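Local coordinates for class I phosphodiesterase PDEB1 (Leishmania major, PDB 2R8Q), which belongs to the class I cyclic nucleotide phosphodiesterase family and has an all-helical, metal-containing catalytic domain of the HD type, at residues 256-268 / 332-346. Numbering follows the deposited sequence.
Sequences SNVTKPFETSRMW and CVDTVNSNRAKWQEI. With IBM (3-isobutyl-1-methylxanthine), chain E.
N339 and F262 carry this contact, in which the 3-10 turn 257-259 and the first turns of helix 262-285 pack on helix 330-348 in the all-helical phosphodiesterase domain. The short axes of 262-268 and 332-346 pass 10.7 Å apart at a crossing angle of -73°. Both hydrogen bonds across the contact leave one amide nitrogen: N339 ND2 reaches V258 O at 2.8 Å and K260 O at 2.9 Å. The two acceptors lie almost in the N339 amide plane, which fixes the rotation of the amide, although ND2 stands well above the carbonyl plane of V258. A CA-H...O contact from V336 CA also reaches V258 O. T335 CG2 lies against T259 O at 3.1 Å, while T335 OG1 turns back to W331 O in its own helix.

Aromatic packing continues the contact at F262, a knob set among N339, K342, W343 and I346. The F262 ring swings across to helix 330-348 because chi1 of -167° sets CG opposite the backbone N, and it points its edge at the W343 face, the planes 60° apart; CE1 sits over the indole 3.5 Å from W343 CE2. K342 CB makes a CH-pi contact over one face of F262, and I346 CD1 meets F262 CZ near the ring plane. R266 adds its aliphatic CG, 3.6 Å from W343 CH2.

On the far side of the turn, N257 belongs to the 3-isobutyl-1-methylxanthine pocket and its OD1 is hydrogen-bonded to Y99. The backbone of N257 is tied to the helix through S265 OG, which donates to N257 O. A water in the plane of the W343 indole donates to S265 OG and accepts from W343 NE1, 2.7 Å from each.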
ATOM      1  N   SER A 256     -20.878 -15.105   6.604  1.00 16.11           N
ATOM      2  CA  SER A 256     -22.315 -15.377   6.602  1.00 15.78           C
ATOM      3  C   SER A 256     -22.813 -16.446   5.632  1.00 15.82           C
ATOM      4  O   SER A 256     -23.983 -16.819   5.686  1.00 17.64           O
ATOM      5  CB  SER A 256     -23.084 -14.084   6.321  1.00 16.21           C
ATOM      6  OG  SER A 256     -22.805 -13.596   5.017  1.00 15.67           O
ATOM      7  N   ASN A 257     -21.948 -16.929   4.747  1.00 16.20           N
ATOM      8  CA  ASN A 257     -22.372 -17.940   3.779  1.00 15.84           C
ATOM      9  C   ASN A 257     -23.082 -19.121   4.443  1.00 17.64           C
ATOM     10  O   ASN A 257     -24.085 -19.613   3.930  1.00 17.59           O
ATOM     11  CB  ASN A 257     -21.175 -18.472   2.985  1.00 16.74           C
ATOM     12  CG  ASN A 257     -20.609 -17.458   1.997  1.00 16.78           C
ATOM     13  OD1 ASN A 257     -19.540 -17.677   1.429  1.00 18.63           O
ATOM     14  ND2 ASN A 257     -21.322 -16.357   1.782  1.00 17.50           N
ATOM     15  N   VAL A 258     -22.565 -19.566   5.585  1.00 19.27           N
ATOM     16  CA  VAL A 258     -23.140 -20.711   6.287  1.00 21.13           C
ATOM     17  C   VAL A 258     -24.476 -20.459   6.972  1.00 22.06           C
ATOM     18  O   VAL A 258     -25.109 -21.397   7.459  1.00 22.78           O
ATOM     19  CB  VAL A 258     -22.157 -21.270   7.340  1.00 21.60           C
ATOM     20  CG1 VAL A 258     -20.902 -21.784   6.655  1.00 23.49           C
ATOM     21  CG2 VAL A 258     -21.820 -20.195   8.361  1.00 23.45           C
ATOM     22  N   THR A 259     -24.909 -19.203   7.007  1.00 19.59           N
ATOM     23  CA  THR A 259     -26.175 -18.854   7.642  1.00 21.53           C
ATOM     24  C   THR A 259     -27.289 -18.596   6.628  1.00 20.27           C
ATOM     25  O   THR A 259     -28.401 -18.238   7.007  1.00 22.72           O
ATOM     26  CB  THR A 259     -26.034 -17.592   8.504  1.00 22.32           C
ATOM     27  OG1 THR A 259     -25.785 -16.467   7.653  1.00 23.07           O
ATOM     28  CG2 THR A 259     -24.881 -17.744   9.487  1.00 22.65           C
ATOM     29  N   LYS A 260     -26.994 -18.763   5.343  1.00 18.44           N
ATOM     30  CA  LYS A 260     -27.999 -18.524   4.309  1.00 18.81           C
ATOM     31  C   LYS A 260     -28.800 -19.790   4.015  1.00 19.24           C
ATOM     32  O   LYS A 260     -28.386 -20.890   4.383  1.00 18.07           O
ATOM     33  CB  LYS A 260     -27.334 -18.037   3.017  1.00 18.86           C
ATOM     34  CG  LYS A 260     -26.530 -16.747   3.169  1.00 17.46           C
ATOM     35  CD  LYS A 260     -27.347 -15.652   3.848  1.00 18.12           C
ATOM     36  CE  LYS A 260     -26.542 -14.366   4.004  1.00 18.57           C
ATOM     37  NZ  LYS A 260     -26.367 -13.655   2.709  1.00 19.51           N
ATOM     38  N   PRO A 261     -29.972 -19.647   3.368  1.00 18.39           N
ATOM     39  CA  PRO A 261     -30.796 -20.819   3.040  1.00 19.26           C
ATOM     40  C   PRO A 261     -29.881 -21.897   2.462  1.00 19.64           C
ATOM     41  O   PRO A 261     -29.007 -21.605   1.650  1.00 18.03           O
ATOM     42  CB  PRO A 261     -31.784 -20.256   2.029  1.00 20.43           C
ATOM     43  CG  PRO A 261     -32.029 -18.879   2.578  1.00 20.64           C
ATOM     44  CD  PRO A 261     -30.628 -18.402   2.927  1.00 20.32           C
ATOM     45  N   PHE A 262     -30.089 -23.142   2.879  1.00 18.91           N
ATOM     46  CA  PHE A 262     -29.218 -24.234   2.462  1.00 20.10           C
ATOM     47  C   PHE A 262     -28.693 -24.269   1.033  1.00 19.77           C
ATOM     48  O   PHE A 262     -27.484 -24.347   0.823  1.00 18.74           O
ATOM     49  CB  PHE A 262     -29.850 -25.591   2.767  1.00 20.72           C
ATOM     50  CG  PHE A 262     -28.879 -26.728   2.641  1.00 21.14           C
ATOM     51  CD1 PHE A 262     -27.854 -26.880   3.570  1.00 19.94           C
ATOM     52  CD2 PHE A 262     -28.944 -27.603   1.565  1.00 21.42           C
ATOM     53  CE1 PHE A 262     -26.904 -27.886   3.426  1.00 22.63           C
ATOM     54  CE2 PHE A 262     -27.997 -28.614   1.411  1.00 23.82           C
ATOM     55  CZ  PHE A 262     -26.974 -28.754   2.345  1.00 22.81           C
ATOM     56  N   GLU A 263     -29.581 -24.234   0.047  1.00 21.06           N
ATOM     57  CA  GLU A 263     -29.135 -24.290  -1.338  1.00 22.27           C
ATOM     58  C   GLU A 263     -28.225 -23.125  -1.703  1.00 21.15           C
ATOM     59  O   GLU A 263     -27.271 -23.287  -2.467  1.00 20.87           O
ATOM     60  CB  GLU A 263     -30.337 -24.338  -2.284  1.00 25.30           C
ATOM     61  CG  GLU A 263     -31.173 -25.600  -2.142  1.00 32.05           C
ATOM     62  CD  GLU A 263     -30.334 -26.865  -2.203  1.00 35.87           C
ATOM     63  OE1 GLU A 263     -29.523 -27.004  -3.146  1.00 39.01           O
ATOM     64  OE2 GLU A 263     -30.489 -27.725  -1.310  1.00 39.65           O
ATOM     65  N   THR A 264     -28.520 -21.952  -1.150  1.00 18.74           N
ATOM     66  CA  THR A 264     -27.709 -20.771  -1.412  1.00 18.72           C
ATOM     67  C   THR A 264     -26.361 -20.938  -0.718  1.00 18.02           C
ATOM     68  O   THR A 264     -25.310 -20.674  -1.307  1.00 17.67           O
ATOM     69  CB  THR A 264     -28.417 -19.508  -0.905  1.00 19.46           C
ATOM     70  OG1 THR A 264     -29.653 -19.355  -1.614  1.00 22.08           O
ATOM     71  CG2 THR A 264     -27.555 -18.273  -1.125  1.00 20.41           C
ATOM     72  N   SER A 265     -26.398 -21.397   0.530  1.00 16.86           N
ATOM     73  CA  SER A 265     -25.177 -21.623   1.295  1.00 17.76           C
ATOM     74  C   SER A 265     -24.292 -22.619   0.553  1.00 17.39           C
ATOM     75  O   SER A 265     -23.074 -22.455   0.476  1.00 17.45           O
ATOM     76  CB  SER A 265     -25.519 -22.165   2.686  1.00 17.60           C
ATOM     77  OG  SER A 265     -24.353 -22.344   3.472  1.00 20.15           O
ATOM     78  N   ARG A 266     -24.922 -23.649  -0.003  1.00 17.72           N
ATOM     79  CA  ARG A 266     -24.216 -24.690  -0.741  1.00 18.36           C
ATOM     80  C   ARG A 266     -23.511 -24.131  -1.979  1.00 17.01           C
ATOM     81  O   ARG A 266     -22.379 -24.510  -2.282  1.00 18.22           O
ATOM     82  CB  ARG A 266     -25.214 -25.787  -1.130  1.00 20.59           C
ATOM     83  CG  ARG A 266     -24.604 -27.033  -1.715  1.00 24.41           C
ATOM     84  CD  ARG A 266     -25.559 -28.201  -1.504  1.00 26.89           C
ATOM     85  NE  ARG A 266     -25.118 -29.411  -2.185  1.00 29.49           N
ATOM     86  CZ  ARG A 266     -25.188 -29.591  -3.497  1.00 30.71           C
ATOM     87  NH1 ARG A 266     -25.685 -28.637  -4.274  1.00 33.08           N
ATOM     88  NH2 ARG A 266     -24.766 -30.728  -4.032  1.00 33.36           N
ATOM     89  N   MET A 267     -24.167 -23.223  -2.694  1.00 17.28           N
ATOM     90  CA  MET A 267     -23.544 -22.642  -3.873  1.00 16.99           C
ATOM     91  C   MET A 267     -22.337 -21.791  -3.490  1.00 15.14           C
ATOM     92  O   MET A 267     -21.341 -21.761  -4.212  1.00 16.66           O
ATOM     93  CB  MET A 267     -24.548 -21.813  -4.679  1.00 19.80           C
ATOM     94  CG  MET A 267     -25.582 -22.661  -5.402  1.00 24.80           C
ATOM     95  SD  MET A 267     -26.490 -21.739  -6.663  1.00 30.07           S
ATOM     96  CE  MET A 267     -25.335 -21.834  -8.036  1.00 31.87           C
ATOM     97  N   TRP A 268     -22.421 -21.094  -2.362  1.00 15.89           N
ATOM     98  CA  TRP A 268     -21.285 -20.289  -1.930  1.00 14.74           C
ATOM     99  C   TRP A 268     -20.135 -21.228  -1.583  1.00 14.67           C
ATOM    100  O   TRP A 268     -18.981 -20.953  -1.907  1.00 16.11           O
ATOM    101  CB  TRP A 268     -21.630 -19.450  -0.697  1.00 14.68           C
ATOM    102  CG  TRP A 268     -22.461 -18.230  -0.961  1.00 14.78           C
ATOM    103  CD1 TRP A 268     -23.690 -17.952  -0.435  1.00 15.67           C
ATOM    104  CD2 TRP A 268     -22.106 -17.098  -1.769  1.00 14.02           C
ATOM    105  NE1 TRP A 268     -24.121 -16.719  -0.859  1.00 15.79           N
ATOM    106  CE2 TRP A 268     -23.170 -16.173  -1.680  1.00 14.85           C
ATOM    107  CE3 TRP A 268     -20.994 -16.775  -2.557  1.00 14.61           C
ATOM    108  CZ2 TRP A 268     -23.155 -14.942  -2.352  1.00 13.90           C
ATOM    109  CZ3 TRP A 268     -20.977 -15.547  -3.228  1.00 15.44           C
ATOM    110  CH2 TRP A 268     -22.055 -14.647  -3.118  1.00 15.95           C
ATOM    111  N   CYS A 332     -30.002 -16.127  11.996  1.00 21.49           N
ATOM    112  CA  CYS A 332     -28.678 -16.544  11.541  1.00 20.27           C
ATOM    113  C   CYS A 332     -28.274 -17.823  12.258  1.00 20.37           C
ATOM    114  O   CYS A 332     -27.761 -18.756  11.645  1.00 21.57           O
ATOM    115  CB  CYS A 332     -27.638 -15.465  11.839  1.00 19.54           C
ATOM    116  SG  CYS A 332     -27.922 -13.905  10.997  1.00 22.22           S
ATOM    117  N   VAL A 333     -28.505 -17.850  13.567  1.00 21.22           N
ATOM    118  CA  VAL A 333     -28.178 -19.013  14.379  1.00 21.39           C
ATOM    119  C   VAL A 333     -29.082 -20.188  14.021  1.00 22.01           C
ATOM    120  O   VAL A 333     -28.613 -21.316  13.877  1.00 21.45           O
ATOM    121  CB  VAL A 333     -28.327 -18.703  15.886  1.00 22.41           C
ATOM    122  CG1 VAL A 333     -28.184 -19.980  16.702  1.00 22.57           C
ATOM    123  CG2 VAL A 333     -27.276 -17.689  16.312  1.00 22.50           C
ATOM    124  N   ASP A 334     -30.377 -19.923  13.875  1.00 22.26           N
ATOM    125  CA  ASP A 334     -31.317 -20.983  13.533  1.00 23.52           C
ATOM    126  C   ASP A 334     -30.971 -21.619  12.197  1.00 23.16           C
ATOM    127  O   ASP A 334     -31.076 -22.832  12.036  1.00 22.72           O
ATOM    128  CB  ASP A 334     -32.749 -20.448  13.472  1.00 24.96           C
ATOM    129  CG  ASP A 334     -33.217 -19.884  14.794  1.00 27.39           C
ATOM    130  OD1 ASP A 334     -32.733 -20.351  15.842  1.00 29.55           O
ATOM    131  OD2 ASP A 334     -34.084 -18.985  14.784  1.00 28.65           O
ATOM    132  N   THR A 335     -30.549 -20.801  11.237  1.00 21.68           N
ATOM    133  CA  THR A 335     -30.220 -21.319   9.919  1.00 20.78           C
ATOM    134  C   THR A 335     -28.884 -22.055   9.870  1.00 21.09           C
ATOM    135  O   THR A 335     -28.754 -23.058   9.171  1.00 21.71           O
ATOM    136  CB  THR A 335     -30.221 -20.198   8.866  1.00 19.85           C
ATOM    137  OG1 THR A 335     -31.479 -19.514   8.904  1.00 22.57           O
ATOM    138  CG2 THR A 335     -30.026 -20.777   7.474  1.00 19.76           C
ATOM    139  N   VAL A 336     -27.886 -21.569  10.600  1.00 21.51           N
ATOM    140  CA  VAL A 336     -26.605 -22.257  10.585  1.00 22.35           C
ATOM    141  C   VAL A 336     -26.783 -23.630  11.235  1.00 22.88           C
ATOM    142  O   VAL A 336     -26.164 -24.605  10.816  1.00 21.83           O
ATOM    143  CB  VAL A 336     -25.496 -21.455  11.322  1.00 24.21           C
ATOM    144  CG1 VAL A 336     -25.754 -21.430  12.815  1.00 26.65           C
ATOM    145  CG2 VAL A 336     -24.134 -22.068  11.018  1.00 26.30           C
ATOM    146  N   ASN A 337     -27.645 -23.706  12.247  1.00 23.53           N
ATOM    147  CA  ASN A 337     -27.885 -24.976  12.923  1.00 25.20           C
ATOM    148  C   ASN A 337     -28.635 -25.941  12.013  1.00 24.30           C
ATOM    149  O   ASN A 337     -28.308 -27.127  11.958  1.00 24.88           O
ATOM    150  CB  ASN A 337     -28.682 -24.771  14.217  1.00 27.27           C
ATOM    151  CG  ASN A 337     -27.897 -24.015  15.274  1.00 30.29           C
ATOM    152  OD1 ASN A 337     -26.687 -24.190  15.408  1.00 32.68           O
ATOM    153  ND2 ASN A 337     -28.590 -23.187  16.046  1.00 30.91           N
ATOM    154  N   SER A 338     -29.643 -25.438  11.303  1.00 23.38           N
ATOM    155  CA  SER A 338     -30.408 -26.285  10.396  1.00 23.31           C
ATOM    156  C   SER A 338     -29.536 -26.692   9.209  1.00 22.72           C
ATOM    157  O   SER A 338     -29.711 -27.771   8.645  1.00 23.31           O
ATOM    158  CB  SER A 338     -31.677 -25.569   9.911  1.00 24.63           C
ATOM    159  OG  SER A 338     -31.382 -24.360   9.238  1.00 28.78           O
ATOM    160  N   ASN A 339     -28.593 -25.833   8.830  1.00 21.27           N
ATOM    161  CA  ASN A 339     -27.702 -26.163   7.725  1.00 19.42           C
ATOM    162  C   ASN A 339     -26.736 -27.269   8.140  1.00 19.22           C
ATOM    163  O   ASN A 339     -26.472 -28.184   7.366  1.00 20.29           O
ATOM    164  CB  ASN A 339     -26.907 -24.934   7.258  1.00 19.78           C
ATOM    165  CG  ASN A 339     -27.727 -24.005   6.380  1.00 21.97           C
ATOM    166  OD1 ASN A 339     -28.747 -24.402   5.821  1.00 21.80           O
ATOM    167  ND2 ASN A 339     -27.271 -22.764   6.240  1.00 19.96           N
ATOM    168  N   ARG A 340     -26.204 -27.188   9.357  1.00 22.59           N
ATOM    169  CA  ARG A 340     -25.280 -28.219   9.813  1.00 23.97           C
ATOM    170  C   ARG A 340     -25.990 -29.563   9.792  1.00 24.93           C
ATOM    171  O   ARG A 340     -25.413 -30.573   9.391  1.00 25.71           O
ATOM    172  CB  ARG A 340     -24.782 -27.951  11.237  1.00 25.62           C
ATOM    173  CG  ARG A 340     -23.694 -28.941  11.656  1.00 26.74           C
ATOM    174  CD  ARG A 340     -23.421 -28.920  13.146  1.00 30.24           C
ATOM    175  NE  ARG A 340     -22.292 -29.781  13.501  1.00 30.40           N
ATOM    176  CZ  ARG A 340     -22.267 -31.104  13.352  1.00 32.28           C
ATOM    177  NH1 ARG A 340     -23.316 -31.746  12.853  1.00 32.27           N
ATOM    178  NH2 ARG A 340     -21.187 -31.790  13.705  1.00 29.31           N
ATOM    179  N   ALA A 341     -27.247 -29.565  10.226  1.00 26.14           N
ATOM    180  CA  ALA A 341     -28.043 -30.787  10.257  1.00 26.22           C
ATOM    181  C   ALA A 341     -28.197 -31.365   8.854  1.00 27.47           C
ATOM    182  O   ALA A 341     -28.114 -32.579   8.663  1.00 28.29           O
ATOM    183  CB  ALA A 341     -29.412 -30.503  10.861  1.00 27.59           C
ATOM    184  N   LYS A 342     -28.419 -30.495   7.875  1.00 26.55           N
ATOM    185  CA  LYS A 342     -28.580 -30.942   6.496  1.00 26.86           C
ATOM    186  C   LYS A 342     -27.273 -31.500   5.937  1.00 26.37           C
ATOM    187  O   LYS A 342     -27.284 -32.474   5.186  1.00 25.55           O
ATOM    188  CB  LYS A 342     -29.094 -29.795   5.623  1.00 27.28           C
ATOM    189  CG  LYS A 342     -30.488 -29.326   6.015  1.00 31.04           C
ATOM    190  CD  LYS A 342     -30.993 -28.210   5.116  1.00 33.85           C
ATOM    191  CE  LYS A 342     -32.400 -27.789   5.511  1.00 34.72           C
ATOM    192  NZ  LYS A 342     -32.932 -26.722   4.620  1.00 38.86           N
ATOM    193  N   TRP A 343     -26.147 -30.890   6.298  1.00 25.92           N
ATOM    194  CA  TRP A 343     -24.856 -31.379   5.826  1.00 25.64           C
ATOM    195  C   TRP A 343     -24.595 -32.751   6.440  1.00 27.45           C
ATOM    196  O   TRP A 343     -24.069 -33.649   5.781  1.00 27.96           O
ATOM    197  CB  TRP A 343     -23.724 -30.428   6.229  1.00 25.30           C
ATOM    198  CG  TRP A 343     -23.665 -29.152   5.437  1.00 22.26           C
ATOM    199  CD1 TRP A 343     -23.745 -27.881   5.929  1.00 21.98           C
ATOM    200  CD2 TRP A 343     -23.472 -29.022   4.019  1.00 22.84           C
ATOM    201  NE1 TRP A 343     -23.614 -26.966   4.909  1.00 20.98           N
ATOM    202  CE2 TRP A 343     -23.446 -27.640   3.726  1.00 22.37           C
ATOM    203  CE3 TRP A 343     -23.320 -29.940   2.969  1.00 22.90           C
ATOM    204  CZ2 TRP A 343     -23.272 -27.149   2.426  1.00 22.91           C
ATOM    205  CZ3 TRP A 343     -23.146 -29.453   1.674  1.00 22.34           C
ATOM    206  CH2 TRP A 343     -23.125 -28.067   1.417  1.00 23.19           C
ATOM    207  N   GLN A 344     -24.966 -32.902   7.708  1.00 29.03           N
ATOM    208  CA  GLN A 344     -24.777 -34.159   8.424  1.00 31.22           C
ATOM    209  C   GLN A 344     -25.644 -35.257   7.813  1.00 32.77           C
ATOM    210  O   GLN A 344     -25.247 -36.421   7.763  1.00 32.75           O
ATOM    211  CB  GLN A 344     -25.131 -33.981   9.904  1.00 31.79           C
ATOM    212  CG  GLN A 344     -24.817 -35.190  10.775  1.00 34.23           C
ATOM    213  CD  GLN A 344     -23.332 -35.487  10.848  1.00 35.89           C
ATOM    214  OE1 GLN A 344     -22.542 -34.653  11.294  1.00 37.30           O
ATOM    215  NE2 GLN A 344     -22.944 -36.678  10.408  1.00 37.18           N
ATOM    216  N   GLU A 345     -26.831 -34.881   7.349  1.00 33.77           N
ATOM    217  CA  GLU A 345     -27.739 -35.844   6.742  1.00 35.95           C
ATOM    218  C   GLU A 345     -27.182 -36.297   5.397  1.00 36.05           C
ATOM    219  O   GLU A 345     -27.350 -37.452   5.002  1.00 35.99           O
ATOM    220  CB  GLU A 345     -29.127 -35.222   6.561  1.00 38.26           C
ATOM    221  CG  GLU A 345     -30.182 -36.198   6.067  1.00 43.11           C
ATOM    222  CD  GLU A 345     -31.586 -35.634   6.152  1.00 46.12           C
ATOM    223  OE1 GLU A 345     -31.863 -34.611   5.490  1.00 47.60           O
ATOM    224  OE2 GLU A 345     -32.414 -36.214   6.889  1.00 48.49           O
ATOM    225  N   ILE A 346     -26.517 -35.382   4.697  1.00 35.36           N
ATOM    226  CA  ILE A 346     -25.923 -35.698   3.405  1.00 35.78           C
ATOM    227  C   ILE A 346     -24.787 -36.692   3.610  1.00 37.01           C
ATOM    228  O   ILE A 346     -24.537 -37.549   2.761  1.00 36.71           O
ATOM    229  CB  ILE A 346     -25.374 -34.427   2.713  1.00 35.17           C
ATOM    230  CG1 ILE A 346     -26.537 -33.520   2.304  1.00 35.17           C
ATOM    231  CG2 ILE A 346     -24.539 -34.807   1.500  1.00 35.11           C
ATOM    232  CD1 ILE A 346     -26.108 -32.239   1.610  1.00 33.95           C
TER
HETATM  233  N9  IBM E   3     -12.969 -20.685   5.308  1.00 50.85           N
HETATM  234  C8  IBM E   3     -12.855 -22.051   5.383  1.00 50.81           C
HETATM  235  N7  IBM E   3     -13.922 -22.693   4.977  1.00 50.38           N
HETATM  236  C5  IBM E   3     -14.796 -21.680   4.609  1.00 50.74           C
HETATM  237  C4  IBM E   3     -14.226 -20.442   4.806  1.00 51.14           C
HETATM  238  N3  IBM E   3     -14.780 -19.234   4.559  1.00 51.27           N
HETATM  239  C2  IBM E   3     -16.051 -19.283   4.061  1.00 51.70           C
HETATM  240  N1  IBM E   3     -16.709 -20.496   3.829  1.00 51.34           N
HETATM  241  C6  IBM E   3     -16.085 -21.689   4.100  1.00 51.31           C
HETATM  242  O6  IBM E   3     -16.655 -22.749   3.894  1.00 51.34           O
HETATM  243  O2  IBM E   3     -16.634 -18.232   3.812  1.00 50.84           O
HETATM  244  C10 IBM E   3     -18.063 -20.493   3.296  1.00 52.06           C
HETATM  245  C11 IBM E   3     -14.074 -17.987   4.799  1.00 52.65           C
HETATM  246  C12 IBM E   3     -12.877 -17.894   3.849  1.00 52.75           C
HETATM  247  C13 IBM E   3     -13.269 -17.206   2.548  1.00 52.87           C
HETATM  248  C14 IBM E   3     -11.714 -17.173   4.515  1.00 53.62           C
HETATM  249  O   HOH W   1     -32.279 -23.451   4.768  1.00 29.62           O
HETATM  250  O   HOH W   2     -23.166 -24.287   4.903  1.00 26.99           O